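Local structure of AmbC (Sorangium cellulosum, 5O15) at residues F240-V245 / G288-R293; A257-E262 / L270-E275. The protein probably removes water from a polyketide intermediate and closes a heterocycle, as a bifunctional dehydratase-cyclase domain of ambruticin biosynthesis. All blocks are in the same frame, centred on the assembly; numbering follows the deposited sequence. Where two conformers were deposited one is given.

Interactions 1 and 2 illustrate two ways of pairing strands: interaction 1 joins strands far apart in the chain, interaction 2 the consecutive strands of a hairpin. Along the chain, interaction 2 is nested inside the loop closed by 240-245 and 288-293. Side by side the strands run in the order 236-247, 283-295, 269-277, 254-261, each antiparallel to the next. The centres of the two contacts are about 10 Å apart, and the middle pair of strands joins them: the N of Phe-290 lies 2.8 Å from the O of Ala-272. Both contacts pack against helix 211-225, as expected of a hotdog unit, and strand 236-247 also pairs with strand 79-85, linking the two halves of the double hotdog fold.

Interaction 1 (F240-V245 / G288-R293); sequences FAWSDV and GTFRAR
Phe-240 is held between two arginines of the opposite strand. The guanidinium of Arg-293 lies flat on one face, its centre 4.0 Å from that of the Phe-240 ring and the planes 23° apart, a stacked cation-pi pair. A bend in the Arg-293 chain (chi3 -65°) puts NE on the course that brings the guanidinium back over the ring. On the other face Arg-291 contributes a CH-pi contact, with CB 3.7 Å from Phe-240 CZ.

An aromatic pair, Trp-242 and Phe-290, points to the face of the sheet opposite that of Ala-241 and Arg-291. In the conformer described, Phe-290 turns its edge to the six-membered ring of Trp-242, edge-to-face with planes 62° apart, and its CD1 lies over the face of the indole. Leu-218 of helix 211-225 touches both rings, while Thr-62 and Val-65 of helix 61-75 reach Trp-242, so the pair lies where these strands of the double hotdog fold pack on helices.

The backbone ladder is antiparallel and broken by two classic beta bulges. In one, Arg-291 O accepts Phe-240 N at 2.8 Å and, weakly, Ala-241 N at 3.3 Å. In the other, Gly-288 and Thr-289 both face Ser-243, where the chain turns a corner; Gly-288 N makes a hydrogen bond of 2.9 Å to Asp-244 O.

Polar side chains meet through water. One molecule donates to Asp-244 OD2 and lies 2.9 Å from Thr-289 OG1, while CB of Thr-289 packs on CB of Ser-243, whose OG is hydrogen-bonded to Glu-82.

Interaction 2 (A257-E262 / L270-E275); sequences ARVEVE and LAASIE
Leu-270 meets Val-261 through a loose apolar contact, CD1 to CG1 at 4.3 Å, near the turn of an antiparallel beta hairpin that forms part of the double hotdog fold. Leu-221 of helix 211-225 touches both side chains.

At Ala-271 the carbonyl O accepts Glu-262 N at 2.8 Å, and the N donates to a water that in turn donates to Glu-262 O, so backbone and solvent together tie the two residues. The next residue, Ala-272, faces the helix side with Val-259, its CB 3.7 Å from Val-259 CG1.

Ser-273 forms a hydrogen-bonded pair with Glu-260 and lies on the other face of the hairpin. Its OG, set between the backbone N and the carbonyl carbon (chi1 65°), gives its proton to one water and receives one from another. The first of these waters also donates to Arg-258 O and Glu-275 OE2, the second to Glu-260 OE2. Ile-274 returns to the side of Val-259, where it meets Ala-217 of helix 211-225.

Glu-275 completes a salt-bridge network centred on Arg-258, whose extended chain runs alongside it, pointing the same way. Arg-258 NH2 also pairs with Glu-260 OE1 at 2.9 Å, Tyr-191 OH takes up NE, and Trp-147 NE1 holds Glu-275 OE1. An alanine in place of Arg-258 would probably leave the carboxylates of Glu-260 and Glu-275 without their shared cation, with Trp-147 still holding Glu-275 OE1. Within the guanidinium plane, Arg-258 NH1 meets Glu-275 OE2 at 2.7 Å, nearly along the C-O axis of that oxygen.

Interaction 1 (F240-V245 / G288-R293)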
ATOM      1  N   PHE A 240      -9.599   1.409   1.498  1.00 16.50           N
ATOM      2  CA  PHE A 240     -10.217   0.514   2.461  1.00 16.26           C
ATOM      3  C   PHE A 240     -10.192  -0.952   2.060  1.00 14.69           C
ATOM      4  O   PHE A 240     -10.425  -1.801   2.920  1.00 15.65           O
ATOM      5  CB  PHE A 240     -11.654   0.937   2.811  1.00 19.14           C
ATOM      6  CG  PHE A 240     -12.630   0.792   1.680  1.00 18.28           C
ATOM      7  CD1 PHE A 240     -13.335  -0.387   1.502  1.00 19.81           C
ATOM      8  CD2 PHE A 240     -12.855   1.849   0.820  1.00 21.50           C
ATOM      9  CE1 PHE A 240     -14.225  -0.521   0.473  1.00 21.52           C
ATOM     10  CE2 PHE A 240     -13.748   1.731  -0.212  1.00 23.42           C
ATOM     11  CZ  PHE A 240     -14.441   0.536  -0.385  1.00 22.89           C
ATOM     12  N   ALA A 241      -9.863  -1.281   0.815  1.00 14.71           N
ATOM     13  CA  ALA A 241      -9.854  -2.670   0.396  1.00 14.17           C
ATOM     14  C   ALA A 241      -8.934  -2.864  -0.790  1.00 14.31           C
ATOM     15  O   ALA A 241      -8.805  -1.978  -1.639  1.00 15.85           O
ATOM     16  CB  ALA A 241     -11.248  -3.176   0.055  1.00 16.64           C
ATOM     17  N   TRP A 242      -8.301  -4.023  -0.832  1.00 13.77           N
ATOM     18  CA  TRP A 242      -7.438  -4.459  -1.905  1.00 13.27           C
ATOM     19  C   TRP A 242      -7.831  -5.877  -2.281  1.00 13.75           C
ATOM     20  O   TRP A 242      -8.263  -6.673  -1.425  1.00 14.68           O
ATOM     21  CB  TRP A 242      -5.976  -4.481  -1.471  1.00 14.43           C
ATOM     22  CG  TRP A 242      -5.416  -3.172  -1.071  1.00 14.31           C
ATOM     23  CD1 TRP A 242      -5.627  -2.499   0.093  1.00 16.67           C
ATOM     24  CD2 TRP A 242      -4.534  -2.356  -1.849  1.00 14.19           C
ATOM     25  NE1 TRP A 242      -4.919  -1.329   0.096  1.00 17.51           N
ATOM     26  CE2 TRP A 242      -4.231  -1.219  -1.080  1.00 16.37           C
ATOM     27  CE3 TRP A 242      -3.945  -2.517  -3.098  1.00 14.63           C
ATOM     28  CZ2 TRP A 242      -3.397  -0.214  -1.537  1.00 19.40           C
ATOM     29  CZ3 TRP A 242      -3.103  -1.520  -3.562  1.00 17.97           C
ATOM     30  CH2 TRP A 242      -2.845  -0.366  -2.783  1.00 20.43           C
ATOM     31  N   SER A 243      -7.659  -6.215  -3.558  0.51 13.58           N
ATOM     32  CA  SER A 243      -7.920  -7.564  -4.051  0.51 13.53           C
ATOM     33  C   SER A 243      -6.776  -8.013  -4.945  0.51 14.02           C
ATOM     34  O   SER A 243      -6.204  -7.199  -5.684  0.51 13.61           O
ATOM     35  CB  SER A 243      -9.224  -7.643  -4.859  0.51 16.81           C
ATOM     36  OG  SER A 243     -10.336  -7.220  -4.097  0.51 17.38           O
ATOM     37  N   ASP A 244      -6.456  -9.300  -4.893  1.00 13.38           N
ATOM     38  CA  ASP A 244      -5.557  -9.934  -5.829  1.00 14.12           C
ATOM     39  C   ASP A 244      -4.228  -9.201  -5.960  1.00 13.46           C
ATOM     40  O   ASP A 244      -3.845  -8.727  -7.047  1.00 13.77           O
ATOM     41  CB  ASP A 244      -6.218 -10.106  -7.186  1.00 15.98           C
ATOM     42  CG  ASP A 244      -7.329 -11.103  -7.139  1.00 21.32           C
ATOM     43  OD1 ASP A 244      -7.258 -12.089  -6.374  1.00 21.58           O
ATOM     44  OD2 ASP A 244      -8.299 -10.862  -7.859  1.00 29.23           O
ATOM     45  N   VAL A 245      -3.505  -9.103  -4.862  1.00 13.29           N
ATOM     46  CA  VAL A 245      -2.203  -8.428  -4.835  1.00 12.64           C
ATOM     47  C   VAL A 245      -1.123  -9.496  -4.817  1.00 13.64           C
ATOM     48  O   VAL A 245      -1.073 -10.327  -3.882  1.00 15.17           O
ATOM     49  CB  VAL A 245      -2.056  -7.532  -3.606  1.00 13.22           C
ATOM     50  CG1 VAL A 245      -0.780  -6.732  -3.731  1.00 14.56           C
ATOM     51  CG2 VAL A 245      -3.240  -6.615  -3.446  1.00 15.67           C
ATOM     52  N   GLY A 288      -5.117  -6.434  -8.389  1.00 13.60           N
ATOM     53  CA  GLY A 288      -6.273  -6.498  -9.255  1.00 15.46           C
ATOM     54  C   GLY A 288      -7.254  -5.384  -8.983  1.00 15.00           C
ATOM     55  O   GLY A 288      -7.830  -4.812  -9.912  1.00 17.09           O
ATOM     56  N   THR A 289      -7.436  -5.047  -7.716  1.00 15.10           N
ATOM     57  CA  THR A 289      -8.305  -3.960  -7.306  1.00 17.35           C
ATOM     58  C   THR A 289      -7.729  -3.270  -6.079  1.00 14.71           C
ATOM     59  O   THR A 289      -7.182  -3.906  -5.160  1.00 16.29           O
ATOM     60  CB  THR A 289      -9.733  -4.441  -6.966  1.00 23.45           C
ATOM     61  OG1 THR A 289     -10.193  -5.377  -7.955  1.00 26.95           O
ATOM     62  CG2 THR A 289     -10.693  -3.261  -6.929  1.00 28.30           C
ATOM     63  N   PHE A 290      -7.892  -1.971  -6.087  1.00 15.80           N
ATOM     64  CA  PHE A 290      -7.727  -1.097  -4.943  0.58 16.99           C
ATOM     65  C   PHE A 290      -9.017  -0.296  -4.839  1.00 17.25           C
ATOM     66  O   PHE A 290      -9.510   0.172  -5.865  1.00 17.13           O
ATOM     67  CB  PHE A 290      -6.537  -0.095  -5.344  0.58 16.01           C
ATOM     68  CG  PHE A 290      -6.472   1.134  -4.505  0.58 14.64           C
ATOM     69  CD1 PHE A 290      -5.931   1.095  -3.246  0.58 17.12           C
ATOM     70  CD2 PHE A 290      -6.906   2.368  -5.001  0.58 16.73           C
ATOM     71  CE1 PHE A 290      -5.873   2.220  -2.473  0.58 18.56           C
ATOM     72  CE2 PHE A 290      -6.857   3.495  -4.214  0.58 17.98           C
ATOM     73  CZ  PHE A 290      -6.336   3.418  -2.950  0.58 18.41           C
ATOM     74  N   ARG A 291      -9.568  -0.125  -3.633  1.00 18.40           N
ATOM     75  CA  ARG A 291     -10.775   0.671  -3.450  1.00 19.56           C
ATOM     76  C   ARG A 291     -10.553   1.677  -2.346  1.00 19.34           C
ATOM     77  O   ARG A 291     -10.043   1.315  -1.281  1.00 20.38           O
ATOM     78  CB  ARG A 291     -11.960  -0.199  -3.074  1.00 22.37           C
ATOM     79  CG  ARG A 291     -12.261  -1.237  -4.081  1.00 27.59           C
ATOM     80  CD  ARG A 291     -13.675  -1.720  -3.909  1.00 34.74           C
ATOM     81  NE  ARG A 291     -13.909  -2.917  -4.696  1.00 42.16           N
ATOM     82  CZ  ARG A 291     -14.228  -2.921  -5.987  1.00 47.65           C
ATOM     83  NH1 ARG A 291     -14.361  -1.782  -6.657  1.00 49.27           N
ATOM     84  NH2 ARG A 291     -14.417  -4.076  -6.610  1.00 49.37           N
ATOM     85  N   ALA A 292     -10.967   2.920  -2.595  1.00 18.47           N
ATOM     86  CA  ALA A 292     -10.840   3.987  -1.624  1.00 17.90           C
ATOM     87  C   ALA A 292     -12.163   4.715  -1.489  1.00 18.52           C
ATOM     88  O   ALA A 292     -12.979   4.724  -2.411  1.00 19.64           O
ATOM     89  CB  ALA A 292      -9.776   4.996  -2.069  1.00 19.08           C
ATOM     90  N   ARG A 293     -12.358   5.323  -0.327  1.00 18.74           N
ATOM     91  CA  ARG A 293     -13.539   6.113  -0.027  1.00 19.38           C
ATOM     92  C   ARG A 293     -13.113   7.473   0.498  1.00 18.94           C
ATOM     93  O   ARG A 293     -12.210   7.556   1.328  1.00 21.03           O
ATOM     94  CB  ARG A 293     -14.363   5.404   1.059  1.00 23.36           C
ATOM     95  CG  ARG A 293     -15.611   6.105   1.479  1.00 30.03           C
ATOM     96  CD  ARG A 293     -16.376   5.308   2.534  1.00 35.09           C
ATOM     97  NE  ARG A 293     -16.872   4.029   2.031  1.00 41.72           N
ATOM     98  CZ  ARG A 293     -16.410   2.828   2.380  1.00 46.96           C
ATOM     99  NH1 ARG A 293     -15.411   2.704   3.248  1.00 49.36           N
ATOM    100  NH2 ARG A 293     -16.964   1.738   1.866  1.00 48.55           N
TER
HETATM  101  O   HOH W   1      -9.165  -8.031  -8.426  1.00 29.07           O

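Interaction 2 (A257-E262 / L270-E275)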
ATOM      1  N   ALA A 257       4.435   2.317 -13.543  1.00 11.59           N
ATOM      2  CA  ALA A 257       3.123   1.920 -13.087  1.00 11.34           C
ATOM      3  C   ALA A 257       2.094   2.225 -14.156  1.00 10.42           C
ATOM      4  O   ALA A 257       2.159   3.246 -14.856  1.00 11.05           O
ATOM      5  CB  ALA A 257       2.747   2.693 -11.826  1.00 12.33           C
ATOM      6  N   ARG A 258       1.094   1.348 -14.205  1.00 10.95           N
ATOM      7  CA  ARG A 258      -0.137   1.521 -14.949  1.00 11.55           C
ATOM      8  C   ARG A 258      -1.279   1.377 -13.954  1.00 10.84           C
ATOM      9  O   ARG A 258      -1.437   0.315 -13.333  1.00 11.20           O
ATOM     10  CB  ARG A 258      -0.275   0.490 -16.064  1.00 12.72           C
ATOM     11  CG  ARG A 258      -1.545   0.614 -16.855  1.00 14.04           C
ATOM     12  CD  ARG A 258      -1.654  -0.480 -17.895  1.00 17.30           C
ATOM     13  NE  ARG A 258      -2.869  -0.329 -18.693  1.00 22.13           N
ATOM     14  CZ  ARG A 258      -4.027  -0.943 -18.444  1.00 28.74           C
ATOM     15  NH1 ARG A 258      -4.154  -1.787 -17.428  1.00 34.04           N
ATOM     16  NH2 ARG A 258      -5.062  -0.726 -19.245  1.00 33.46           N
ATOM     17  N   VAL A 259      -2.061   2.426 -13.781  1.00 11.64           N
ATOM     18  CA  VAL A 259      -3.179   2.459 -12.850  1.00 11.69           C
ATOM     19  C   VAL A 259      -4.419   2.678 -13.702  1.00 12.72           C
ATOM     20  O   VAL A 259      -4.613   3.751 -14.276  1.00 13.68           O
ATOM     21  CB  VAL A 259      -3.002   3.567 -11.808  1.00 12.26           C
ATOM     22  CG1 VAL A 259      -4.175   3.555 -10.843  1.00 13.74           C
ATOM     23  CG2 VAL A 259      -1.722   3.424 -11.059  1.00 14.05           C
ATOM     24  N   GLU A 260      -5.268   1.667 -13.777  1.00 12.92           N
ATOM     25  CA  GLU A 260      -6.460   1.700 -14.608  1.00 14.64           C
ATOM     26  C   GLU A 260      -7.682   1.954 -13.740  1.00 15.44           C
ATOM     27  O   GLU A 260      -8.050   1.114 -12.912  1.00 17.02           O
ATOM     28  CB  GLU A 260      -6.610   0.413 -15.407  1.00 17.76           C
ATOM     29  CG  GLU A 260      -7.798   0.458 -16.335  1.00 26.47           C
ATOM     30  CD  GLU A 260      -7.668  -0.497 -17.493  1.00 37.54           C
ATOM     31  OE1 GLU A 260      -7.870  -0.057 -18.647  1.00 44.44           O
ATOM     32  OE2 GLU A 260      -7.335  -1.671 -17.262  1.00 40.73           O
ATOM     33  N   VAL A 261      -8.285   3.126 -13.934  1.00 17.12           N
ATOM     34  CA  VAL A 261      -9.387   3.556 -13.094  1.00 19.48           C
ATOM     35  C   VAL A 261     -10.667   2.879 -13.551  1.00 21.79           C
ATOM     36  O   VAL A 261     -10.984   2.858 -14.744  1.00 23.58           O
ATOM     37  CB  VAL A 261      -9.506   5.085 -13.122  1.00 22.62           C
ATOM     38  CG1 VAL A 261     -10.602   5.561 -12.219  1.00 25.10           C
ATOM     39  CG2 VAL A 261      -8.188   5.693 -12.714  1.00 25.27           C
ATOM     40  N   GLU A 262     -11.390   2.309 -12.590  1.00 24.22           N
ATOM     41  CA  GLU A 262     -12.689   1.704 -12.853  1.00 31.86           C
ATOM     42  C   GLU A 262     -13.748   2.793 -12.913  1.00 37.99           C
ATOM     43  O   GLU A 262     -13.675   3.783 -12.183  1.00 36.36           O
ATOM     44  CB  GLU A 262     -13.052   0.759 -11.709  1.00 39.55           C
ATOM     45  CG  GLU A 262     -12.816  -0.709 -11.988  1.00 47.23           C
ATOM     46  CD  GLU A 262     -13.361  -1.591 -10.877  1.00 52.53           C
ATOM     47  OE1 GLU A 262     -12.670  -2.553 -10.477  1.00 54.96           O
ATOM     48  OE2 GLU A 262     -14.479  -1.305 -10.394  1.00 52.60           O
ATOM     49  N   LEU A 270     -13.435   5.532  -5.161  1.00 22.45           N
ATOM     50  CA  LEU A 270     -12.491   5.453  -6.259  1.00 22.49           C
ATOM     51  C   LEU A 270     -11.989   4.020  -6.291  1.00 22.96           C
ATOM     52  O   LEU A 270     -11.752   3.421  -5.239  1.00 26.02           O
ATOM     53  CB  LEU A 270     -11.324   6.414  -5.976  1.00 25.79           C
ATOM     54  CG  LEU A 270     -10.241   6.709  -6.992  1.00 29.47           C
ATOM     55  CD1 LEU A 270     -10.836   7.233  -8.280  1.00 31.96           C
ATOM     56  CD2 LEU A 270      -9.300   7.721  -6.361  1.00 30.18           C
ATOM     57  N   ALA A 271     -11.829   3.463  -7.489  1.00 21.13           N
ATOM     58  CA  ALA A 271     -11.380   2.084  -7.628  1.00 21.57           C
ATOM     59  C   ALA A 271     -10.488   1.984  -8.853  1.00 18.94           C
ATOM     60  O   ALA A 271     -10.731   2.648  -9.860  1.00 20.18           O
ATOM     61  CB  ALA A 271     -12.555   1.099  -7.748  1.00 24.65           C
ATOM     62  N   ALA A 272      -9.450   1.160  -8.764  1.00 15.87           N
ATOM     63  CA  ALA A 272      -8.496   1.016  -9.848  1.00 14.62           C
ATOM     64  C   ALA A 272      -7.736  -0.296  -9.679  1.00 13.93           C
ATOM     65  O   ALA A 272      -7.660  -0.851  -8.590  1.00 16.35           O
ATOM     66  CB  ALA A 272      -7.521   2.187  -9.862  1.00 15.72           C
ATOM     67  N   SER A 273      -7.130  -0.758 -10.772  1.00 13.40           N
ATOM     68  CA  SER A 273      -6.106  -1.793 -10.753  1.00 13.51           C
ATOM     69  C   SER A 273      -4.740  -1.131 -10.850  1.00 11.90           C
ATOM     70  O   SER A 273      -4.607  -0.007 -11.363  1.00 12.78           O
ATOM     71  CB  SER A 273      -6.278  -2.779 -11.926  1.00 16.77           C
ATOM     72  OG  SER A 273      -6.079  -2.114 -13.174  1.00 17.64           O
ATOM     73  N   ILE A 274      -3.720  -1.824 -10.371  1.00 12.31           N
ATOM     74  CA  ILE A 274      -2.352  -1.314 -10.390  1.00 12.48           C
ATOM     75  C   ILE A 274      -1.446  -2.387 -10.934  1.00 12.53           C
ATOM     76  O   ILE A 274      -1.455  -3.519 -10.420  1.00 14.42           O
ATOM     77  CB  ILE A 274      -1.862  -0.893  -8.993  1.00 13.29           C
ATOM     78  CG1 ILE A 274      -2.761   0.180  -8.401  1.00 14.80           C
ATOM     79  CG2 ILE A 274      -0.398  -0.448  -9.033  1.00 14.31           C
ATOM     80  CD1 ILE A 274      -2.495   0.478  -6.937  1.00 16.53           C
ATOM     81  N   GLU A 275      -0.626  -2.048 -11.912  1.00 12.21           N
ATOM     82  CA  GLU A 275       0.388  -2.944 -12.429  1.00 12.39           C
ATOM     83  C   GLU A 275       1.725  -2.230 -12.372  1.00 11.38           C
ATOM     84  O   GLU A 275       1.814  -1.063 -12.767  1.00 12.07           O
ATOM     85  CB  GLU A 275       0.082  -3.366 -13.856  1.00 14.50           C
ATOM     86  CG  GLU A 275      -1.222  -4.120 -14.038  1.00 15.98           C
ATOM     87  CD  GLU A 275      -1.609  -4.011 -15.486  1.00 21.64           C
ATOM     88  OE1 GLU A 275      -0.866  -4.547 -16.336  1.00 21.94           O
ATOM     89  OE2 GLU A 275      -2.582  -3.278 -15.792  1.00 24.68           O
TER
HETATM   90  O   HOH W   2      -3.526  -1.503 -14.103  1.00 18.91           O
HETATM   91  O   HOH W   3      -7.624  -3.104 -15.041  1.00 49.39           O
HETATM   92  O   HOH W   4     -13.213   4.828  -9.699  1.00 30.56           O